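Local coordinates for protein Alpha/beta hydrolase (Enterobacter asburiae, PDB 6KMO) that probably hydrolyses carboxylic esters as an esterase or lipase of the alpha/beta hydrolase family, at residues G97-F102 with G130-Y135. The protein carries 2 engineered substitutions. Sequence-based numbering, arbitrary orientation.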
# COMPACT_ATOMS: atom_id res chain seq x y z
N GLY A 97 26.40 -12.07 -9.63
CA GLY A 97 26.79 -11.26 -8.52
C GLY A 97 25.96 -11.67 -7.32
O GLY A 97 24.82 -12.12 -7.45
N THR A 98 26.56 -11.53 -6.15
CA THR A 98 25.91 -11.94 -4.92
C THR A 98 24.70 -11.04 -4.68
O THR A 98 24.73 -9.84 -4.93
CB THR A 98 26.91 -11.80 -3.79
OG1 THR A 98 28.05 -12.63 -4.07
CG2 THR A 98 26.31 -12.21 -2.45
N LEU A 99 23.61 -11.65 -4.21
CA LEU A 99 22.38 -10.91 -3.96
C LEU A 99 21.94 -11.12 -2.52
O LEU A 99 22.20 -12.17 -1.93
CB LEU A 99 21.26 -11.44 -4.85
CG LEU A 99 21.41 -11.18 -6.34
CD1 LEU A 99 20.36 -11.98 -7.10
CD2 LEU A 99 21.33 -9.71 -6.64
N PRO A 100 21.24 -10.15 -1.93
CA PRO A 100 20.48 -10.46 -0.72
C PRO A 100 19.33 -11.37 -1.10
O PRO A 100 19.03 -11.59 -2.27
CB PRO A 100 19.98 -9.08 -0.28
CG PRO A 100 19.77 -8.36 -1.55
CD PRO A 100 20.85 -8.85 -2.51
N ALA A 101 18.66 -11.91 -0.08
CA ALA A 101 17.63 -12.90 -0.34
C ALA A 101 16.46 -12.74 0.62
O ALA A 101 16.55 -12.12 1.69
CB ALA A 101 18.19 -14.33 -0.22
N PHE A 102 15.35 -13.36 0.22
CA PHE A 102 14.23 -13.59 1.11
C PHE A 102 13.81 -15.05 1.02
O PHE A 102 13.73 -15.62 -0.08
CB PHE A 102 13.03 -12.66 0.88
CG PHE A 102 12.46 -12.68 -0.51
CD1 PHE A 102 11.36 -13.44 -0.83
CD2 PHE A 102 12.99 -11.85 -1.48
CE1 PHE A 102 10.81 -13.40 -2.09
CE2 PHE A 102 12.45 -11.81 -2.75
CZ PHE A 102 11.37 -12.60 -3.06
N GLY A 130 14.61 -7.06 -6.65
CA GLY A 130 15.99 -7.32 -7.02
C GLY A 130 16.68 -8.39 -6.20
O GLY A 130 17.89 -8.60 -6.39
N ALA A 131 15.99 -9.05 -5.29
CA ALA A 131 16.56 -10.00 -4.36
C ALA A 131 16.24 -11.42 -4.82
O ALA A 131 15.27 -11.66 -5.54
CB ALA A 131 16.01 -9.78 -2.96
N ALA A 132 17.06 -12.37 -4.38
CA ALA A 132 16.77 -13.77 -4.62
C ALA A 132 15.70 -14.29 -3.67
O ALA A 132 15.69 -13.95 -2.49
CB ALA A 132 18.03 -14.62 -4.44
N ALA A 133 14.80 -15.10 -4.20
CA ALA A 133 13.83 -15.83 -3.38
C ALA A 133 14.30 -17.25 -3.16
O ALA A 133 14.77 -17.92 -4.09
CB ALA A 133 12.46 -15.87 -4.07
N VAL A 134 14.14 -17.74 -1.94
CA VAL A 134 14.43 -19.12 -1.59
C VAL A 134 13.13 -19.76 -1.12
O VAL A 134 12.75 -19.67 0.05
CB VAL A 134 15.54 -19.25 -0.55
CG1 VAL A 134 15.87 -20.72 -0.30
CG2 VAL A 134 16.77 -18.46 -0.98
N TYR A 135 12.43 -20.40 -2.05
CA TYR A 135 11.22 -21.15 -1.75
C TYR A 135 11.58 -22.42 -1.00
O TYR A 135 12.51 -23.12 -1.39
CB TYR A 135 10.50 -21.50 -3.08
CG TYR A 135 9.47 -22.60 -2.96
CD1 TYR A 135 8.13 -22.30 -2.81
CD2 TYR A 135 9.84 -23.93 -2.96
CE1 TYR A 135 7.18 -23.30 -2.65
CE2 TYR A 135 8.91 -24.93 -2.79
CZ TYR A 135 7.58 -24.61 -2.64
OH TYR A 135 6.65 -25.60 -2.44
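Strands 99-105 and 132-136 lie side by side and parallel in the central sheet of the alpha/beta hydrolase fold, joined through helix 115-129 as a beta-alpha-beta crossover. Gly-130, with positive phi (74°), turns the chain out of that helix, a conformation glycine adopts easily. Three backbone hydrogen bonds then set the register: Ala-132 N to Pro-100 O, Phe-102 N to Ala-132 O, and Val-134 N to Phe-102 O, the last of these 2.8 Å long. The pairing begins with the carbonyl of Pro-100, so a residue without an N-H can stand there at no cost to these three bonds.

The side chain that dominates the helix-covered face is Phe-102. With chi1 at 56°, its CG is flanked by both backbone N and C, a cramped rotamer that swings the ring over the neighbouring strand. CA of Ala-133 lies 4.0 Å above the plane of the Phe-102 ring, over its centre, while Ala-133 CB reaches CE1 and CZ of Phe-102, 3.6 Å from CE1. Ala-131 approaches the same ring from its edge, with CB 3.9 Å from Phe-102 CD2. Alanine is small enough at both places to let the ring lie against the backbone, and Leu-125 of helix 115-129 also packs on Phe-102.

Across the other face, Ala-101 and Ala-132 stand as bridge partners, their CB atoms 4.2 Å apart, short methyls that suit a buried face where both touch Val-169. Val-134 extends this apolar row, its CG2 turned toward Ala-101. Near the strand starts, Leu-99 is long and branched enough to reach two residues: CD1 approaches Ala-132 CB, and CD2 lies 3.6 Å from Gly-130 O.

The backbone packs closely too, Ala-132 O receiving a CA-H...O contact from Ala-101 CA at 3.1 Å beside its hydrogen bond from Phe-102 N, which arrives almost in line with the C=O bond.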